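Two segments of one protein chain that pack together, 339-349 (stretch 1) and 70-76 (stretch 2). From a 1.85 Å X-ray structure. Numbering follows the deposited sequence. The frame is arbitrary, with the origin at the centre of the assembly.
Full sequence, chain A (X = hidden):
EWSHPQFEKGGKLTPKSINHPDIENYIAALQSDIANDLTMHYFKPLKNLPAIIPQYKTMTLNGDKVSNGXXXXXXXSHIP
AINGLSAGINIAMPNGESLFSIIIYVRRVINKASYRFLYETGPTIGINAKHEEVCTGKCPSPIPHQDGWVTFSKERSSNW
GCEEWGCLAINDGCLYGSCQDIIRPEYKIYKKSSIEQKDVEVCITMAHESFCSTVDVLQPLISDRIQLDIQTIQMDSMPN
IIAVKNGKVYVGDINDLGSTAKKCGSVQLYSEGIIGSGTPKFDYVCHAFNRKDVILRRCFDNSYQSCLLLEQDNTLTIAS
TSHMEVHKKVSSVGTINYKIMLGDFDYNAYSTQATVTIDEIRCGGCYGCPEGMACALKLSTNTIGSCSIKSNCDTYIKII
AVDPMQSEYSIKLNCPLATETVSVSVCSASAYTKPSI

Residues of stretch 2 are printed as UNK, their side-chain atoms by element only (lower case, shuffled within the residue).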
ATOM      1  N   LYS A 339     -14.149  28.513   4.859  1.00 22.19           N
ATOM      2  CA  LYS A 339     -14.590  29.635   5.681  1.00 21.66           C
ATOM      3  C   LYS A 339     -15.260  30.659   4.785  1.00 23.18           C
ATOM      4  O   LYS A 339     -14.735  31.021   3.717  1.00 24.99           O
ATOM      5  CB  LYS A 339     -13.386  30.229   6.448  1.00 21.76           C
ATOM      6  CG  LYS A 339     -13.770  31.423   7.450  1.00 20.98           C
ATOM      7  CD  LYS A 339     -12.508  32.148   7.860  1.00 20.35           C
ATOM      8  CE  LYS A 339     -12.859  33.368   8.880  1.00 22.94           C
ATOM      9  NZ  LYS A 339     -11.577  33.984   9.357  1.00 25.29           N
ATOM     10  N   ILE A 340     -16.433  31.134   5.236  1.00 25.30           N
ATOM     11  CA  ILE A 340     -17.269  32.080   4.495  1.00 24.35           C
ATOM     12  C   ILE A 340     -17.530  33.280   5.411  1.00 23.01           C
ATOM     13  O   ILE A 340     -17.907  33.092   6.576  1.00 24.78           O
ATOM     14  CB  ILE A 340     -18.610  31.440   4.080  1.00 21.83           C
ATOM     15  CG1 ILE A 340     -18.396  30.261   3.101  1.00 21.83           C
ATOM     16  CG2 ILE A 340     -19.590  32.506   3.510  1.00 23.07           C
ATOM     17  CD1 ILE A 340     -19.568  29.249   3.220  1.00 27.86           C
ATOM     18  N   MET A 341     -17.212  34.479   4.915  1.00 21.60           N
ATOM     19  CA  MET A 341     -17.342  35.757   5.655  1.00 23.81           C
ATOM     20  C   MET A 341     -17.923  36.796   4.710  1.00 25.88           C
ATOM     21  O   MET A 341     -17.180  37.393   3.914  1.00 28.45           O
ATOM     22  CB  MET A 341     -15.970  36.184   6.165  1.00 29.05           C
ATOM     23  CG  MET A 341     -15.967  37.499   7.051  1.00 38.79           C
ATOM     24  SD  MET A 341     -14.476  37.403   8.078  1.00 46.99           S
ATOM     25  CE  MET A 341     -15.042  38.265   9.556  1.00 50.38           C
ATOM     26  N   LEU A 342     -19.242  37.036   4.811  1.00 25.86           N
ATOM     27  CA  LEU A 342     -19.931  37.913   3.870  1.00 25.47           C
ATOM     28  C   LEU A 342     -20.209  39.309   4.443  1.00 28.87           C
ATOM     29  O   LEU A 342     -20.609  40.208   3.694  1.00 31.54           O
ATOM     30  CB  LEU A 342     -21.253  37.270   3.427  1.00 26.04           C
ATOM     31  CG  LEU A 342     -21.115  35.848   2.884  1.00 25.63           C
ATOM     32  CD1 LEU A 342     -22.439  35.251   2.327  1.00 27.89           C
ATOM     33  CD2 LEU A 342     -20.080  35.833   1.786  1.00 26.18           C
ATOM     34  N   GLY A 343     -20.036  39.505   5.726  1.00 29.22           N
ATOM     35  CA  GLY A 343     -20.553  40.748   6.325  1.00 30.82           C
ATOM     36  C   GLY A 343     -21.391  40.414   7.539  1.00 31.89           C
ATOM     37  O   GLY A 343     -21.110  39.416   8.200  1.00 31.27           O
ATOM     38  N   ASP A 344     -22.434  41.198   7.838  1.00 34.69           N
ATOM     39  CA  ASP A 344     -23.200  41.037   9.072  1.00 34.34           C
ATOM     40  C   ASP A 344     -24.372  40.088   8.858  1.00 34.67           C
ATOM     41  O   ASP A 344     -25.515  40.494   8.605  1.00 33.60           O
ATOM     42  CB  ASP A 344     -23.659  42.421   9.558  1.00 41.32           C
ATOM     43  CG  ASP A 344     -24.469  42.376  10.853  1.00 44.18           C
ATOM     44  OD1 ASP A 344     -24.331  41.438  11.677  1.00 40.81           O
ATOM     45  OD2 ASP A 344     -25.237  43.340  11.068  1.00 53.57           O
ATOM     46  N   PHE A 345     -24.076  38.780   8.933  1.00 32.16           N
ATOM     47  CA  PHE A 345     -25.061  37.752   8.646  1.00 32.11           C
ATOM     48  C   PHE A 345     -25.049  36.671   9.718  1.00 31.78           C
ATOM     49  O   PHE A 345     -24.104  36.548  10.498  1.00 33.60           O
ATOM     50  CB  PHE A 345     -24.799  37.150   7.259  1.00 31.76           C
ATOM     51  CG  PHE A 345     -24.910  38.160   6.185  1.00 32.57           C
ATOM     52  CD1 PHE A 345     -26.149  38.562   5.737  1.00 35.17           C
ATOM     53  CD2 PHE A 345     -23.794  38.763   5.678  1.00 32.03           C
ATOM     54  CE1 PHE A 345     -26.274  39.511   4.765  1.00 37.86           C
ATOM     55  CE2 PHE A 345     -23.916  39.735   4.701  1.00 34.00           C
ATOM     56  CZ  PHE A 345     -25.156  40.089   4.231  1.00 37.32           C
ATOM     57  N   ASP A 346     -26.143  35.911   9.757  1.00 33.20           N
ATOM     58  CA  ASP A 346     -26.190  34.631  10.454  1.00 37.29           C
ATOM     59  C   ASP A 346     -26.040  33.512   9.432  1.00 33.69           C
ATOM     60  O   ASP A 346     -26.543  33.597   8.309  1.00 35.38           O
ATOM     61  CB  ASP A 346     -27.504  34.411  11.197  1.00 43.15           C
ATOM     62  CG  ASP A 346     -27.708  35.378  12.384  1.00 49.25           C
ATOM     63  OD1 ASP A 346     -26.733  35.979  12.918  1.00 49.17           O
ATOM     64  OD2 ASP A 346     -28.888  35.500  12.786  1.00 53.78           O
ATOM     65  N   TYR A 347     -25.379  32.449   9.841  1.00 31.89           N
ATOM     66  CA  TYR A 347     -25.151  31.326   8.952  1.00 28.58           C
ATOM     67  C   TYR A 347     -25.530  30.012   9.631  1.00 31.65           C
ATOM     68  O   TYR A 347     -25.226  29.807  10.811  1.00 34.24           O
ATOM     69  CB  TYR A 347     -23.696  31.257   8.589  1.00 27.84           C
ATOM     70  CG  TYR A 347     -23.032  32.525   8.150  1.00 28.24           C
ATOM     71  CD1 TYR A 347     -23.006  32.890   6.798  1.00 29.49           C
ATOM     72  CD2 TYR A 347     -22.299  33.300   9.054  1.00 25.92           C
ATOM     73  CE1 TYR A 347     -22.313  34.035   6.366  1.00 31.99           C
ATOM     74  CE2 TYR A 347     -21.647  34.470   8.633  1.00 25.75           C
ATOM     75  CZ  TYR A 347     -21.669  34.830   7.300  1.00 28.16           C
ATOM     76  OH  TYR A 347     -20.981  35.924   6.888  1.00 31.91           O
ATOM     77  N   ASN A 348     -26.152  29.098   8.897  1.00 29.94           N
ATOM     78  CA  ASN A 348     -26.275  27.773   9.478  1.00 34.16           C
ATOM     79  C   ASN A 348     -26.166  26.672   8.415  1.00 31.57           C
ATOM     80  O   ASN A 348     -26.693  26.791   7.312  1.00 35.05           O
ATOM     81  CB  ASN A 348     -27.586  27.612  10.223  1.00 39.02           C
ATOM     82  CG  ASN A 348     -28.760  27.568   9.299  1.00 45.98           C
ATOM     83  OD1 ASN A 348     -29.183  28.600   8.787  1.00 47.65           O
ATOM     84  ND2 ASN A 348     -29.288  26.368   9.047  1.00 53.42           N
ATOM     85  N   ALA A 349     -25.606  25.550   8.821  1.00 29.91           N
ATOM     86  CA  ALA A 349     -25.479  24.405   7.917  1.00 28.87           C
ATOM     87  C   ALA A 349     -26.832  23.741   7.688  1.00 32.63           C
ATOM     88  O   ALA A 349     -27.725  23.783   8.546  1.00 34.22           O
ATOM     89  CB  ALA A 349     -24.491  23.395   8.505  1.00 26.81           C
ATOM     90  N   UNK A  70     -19.559  48.093  12.672  1.00 68.25           N
ATOM     91  CA  UNK A  70     -20.117  47.121  11.727  1.00 63.76           C
ATOM     92  C   UNK A  70     -19.565  45.725  12.039  1.00 54.93           C
ATOM     93  O   UNK A  70     -18.346  45.505  12.074  1.00 52.54           O
ATOM     94  c   UNK A  70     -19.872  47.535  10.259  1.00 66.80           C
ATOM     95  c   UNK A  70     -18.156  46.920   8.460  1.00 70.29           C
ATOM     96  c   UNK A  70     -18.393  47.432   9.858  1.00 68.51           C
ATOM     97  c   UNK A  70     -20.399  48.982  10.018  1.00 70.44           C
ATOM     98  N   UNK A  71     -20.471  44.792  12.305  1.00 50.30           N
ATOM     99  CA  UNK A  71     -20.085  43.426  12.596  1.00 47.07           C
ATOM    100  C   UNK A  71     -19.833  42.693  11.273  1.00 42.12           C
ATOM    101  O   UNK A  71     -20.569  42.865  10.290  1.00 38.19           O
ATOM    102  c   UNK A  71     -22.381  40.666  14.258  1.00 54.26           C
ATOM    103  c   UNK A  71     -21.176  42.742  13.436  1.00 47.74           C
ATOM    104  c   UNK A  71     -23.162  38.401  13.561  1.00 54.93           C
ATOM    105  n   UNK A  71     -23.908  38.898  12.578  1.00 52.02           N
ATOM    106  n   UNK A  71     -22.439  39.203  14.355  1.00 59.20           N
ATOM    107  n   UNK A  71     -23.140  37.081  13.754  1.00 56.01           N
ATOM    108  c   UNK A  71     -21.240  41.190  13.367  1.00 50.50           C
ATOM    109  N   UNK A  72     -18.767  41.904  11.246  1.00 41.49           N
ATOM    110  CA  UNK A  72     -18.391  41.104  10.086  1.00 43.02           C
ATOM    111  C   UNK A  72     -18.248  39.678  10.592  1.00 36.66           C
ATOM    112  O   UNK A  72     -17.368  39.403  11.414  1.00 38.30           O
ATOM    113  c   UNK A  72     -17.090  41.606   9.481  1.00 50.25           C
ATOM    114  o   UNK A  72     -17.567  40.392   7.496  1.00 57.12           O
ATOM    115  n   UNK A  72     -16.352  42.271   7.304  1.00 63.59           N
ATOM    116  c   UNK A  72     -17.013  41.364   8.009  1.00 57.25           C
ATOM    117  N   UNK A  73     -19.141  38.796  10.179  1.00 29.88           N
ATOM    118  CA  UNK A  73     -19.206  37.510  10.852  1.00 25.80           C
ATOM    119  C   UNK A  73     -18.845  36.437   9.850  1.00 23.10           C
ATOM    120  O   UNK A  73     -18.942  36.635   8.608  1.00 23.98           O
ATOM    121  o   UNK A  73     -21.493  37.270  10.407  1.00 35.95           O
ATOM    122  c   UNK A  73     -20.569  37.206  11.441  1.00 28.96           C
ATOM    123  N   UNK A  74     -18.466  35.288  10.406  1.00 21.58           N
ATOM    124  CA  UNK A  74     -18.094  34.154   9.536  1.00 21.58           C
ATOM    125  C   UNK A  74     -18.671  32.844  10.050  1.00 24.42           C
ATOM    126  O   UNK A  74     -19.111  32.702  11.211  1.00 28.15           O
ATOM    127  c   UNK A  74     -14.528  33.002  13.002  1.00 40.93           C
ATOM    128  c   UNK A  74     -16.583  34.012   9.403  1.00 26.78           C
ATOM    129  c   UNK A  74     -15.854  32.321  11.128  1.00 32.78           C
ATOM    130  c   UNK A  74     -15.199  34.613  11.393  1.00 35.38           C
ATOM    131  c   UNK A  74     -15.216  31.991  12.297  1.00 34.94           C
ATOM    132  c   UNK A  74     -15.878  33.641  10.667  1.00 31.29           C
ATOM    133  c   UNK A  74     -14.531  34.301  12.545  1.00 37.68           C
ATOM    134  o   UNK A  74     -13.839  32.756  14.173  1.00 43.21           O
ATOM    135  N   UNK A  75     -18.579  31.843   9.155  1.00 25.97           N
ATOM    136  CA  UNK A  75     -18.843  30.465   9.498  1.00 25.19           C
ATOM    137  C   UNK A  75     -17.721  29.631   8.888  1.00 25.21           C
ATOM    138  O   UNK A  75     -17.213  29.928   7.794  1.00 21.84           O
ATOM    139  c   UNK A  75     -21.972  28.195   9.485  1.00 30.72           C
ATOM    140  c   UNK A  75     -20.378  30.113   7.488  1.00 24.88           C
ATOM    141  c   UNK A  75     -20.516  28.565   9.515  1.00 29.89           C
ATOM    142  c   UNK A  75     -20.233  29.993   9.010  1.00 26.04           C
ATOM    143  N   UNK A  76     -17.259  28.675   9.652  1.00 24.50           N
ATOM    144  CA  UNK A  76     -16.212  27.771   9.196  1.00 24.26           C
ATOM    145  C   UNK A  76     -16.693  26.339   9.368  1.00 23.90           C
ATOM    146  O   UNK A  76     -17.362  26.028  10.349  1.00 23.56           O
ATOM    147  c   UNK A  76     -13.719  27.275   9.484  1.00 36.56           C
ATOM    148  c   UNK A  76     -14.942  28.022  10.005  1.00 27.22           C
ATOM    149  c   UNK A  76     -13.498  25.944  10.210  1.00 45.44           C
ATOM    150  o   UNK A  76     -14.432  25.411  10.894  1.00 46.09           O
ATOM    151  o   UNK A  76     -12.362  25.444  10.127  1.00 55.33           O
TER

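Position 70 carries four side-chain carbons, forked at the first, with one arm two carbons long, and none of them touches stretch 1. That branching at CB identifies Ile 70, which is poorly ordered.

At position 71 three carbons lead to a nitrogen and then to a carbon bearing two further nitrogens, a guanidinium. The extended chain brings its end to the turn after the first strand, where one terminal nitrogen lies 2.7 Å from Asp 344 OD1. The residue is Arg 71. Its NH1 forms a salt bridge with that carboxylate oxygen and also donates to the backbone oxygen of Phe 345 (NH1 to O, 3.1 Å). Both acceptors lie at the edge of the group, near its plane, where its N-H bonds point. A long salt bridge joins NH2 to Asp 346 OD1 at 3.9 Å.

Position 72 has two carbons, the second carrying one oxygen and one nitrogen, and this oxygen lies 3.3 Å from Met 341 CG. An amide one carbon beyond CB makes the residue Asn 72. Its backbone O is 3.2 Å from Met 341 CE.

Position 73 has a single carbon and one oxygen, which sits 2.7 Å from Phe 345 O and 3.1 Å from Gly 343 O. This is Ser 73, its hydroxyl OG within reach of both carbonyls. The backbone is used too: Ser 73 N donates to Gly 343 O (2.9 Å), and Ser 73 O accepts from Tyr 347 OH (2.8 Å).

Position 74 shows one carbon, then a six-carbon ring bearing an oxygen; Lys 339 CE lies over one face of the ring, and Met 341 CE approaches its edge. This is Tyr 74. Lys 339 CE is 3.5 Å from Tyr 74 CG, and the lysine combines CH-pi and cation-pi contacts.

At position 75 four carbons again fork at the first, one arm two carbons long, and one carbon lies over a face of the Tyr 347 ring. The residue is Ile 75, with CG2 over the ring and CD1 3.6 Å from Tyr 347 CB.

Position 76 has three carbons, the third carrying two oxygens, a carboxylate; the second carbon is 4.2 Å from Lys 339 CB, but the end leads away. This is Glu 76.

The contact rests on antiparallel pairing, firmest where Lys 339 and Ile 340 face Glu 76 and Ile 75. Reciprocal bonds between Ile 340 and Ile 75 (each N to the other's O, 2.9 Å) anchor it. Lys 339 and Tyr 74 pack on one face of the sheet; on the other, Ile 75 meets Ile 340 and Tyr 347. Tyr 347 OH also accepts from Leu 342 N (2.9 Å), linking Leu 342 to Ser 73, while Arg 71 clasps the turn.

Stretch 2 70-76: IRNSYIE
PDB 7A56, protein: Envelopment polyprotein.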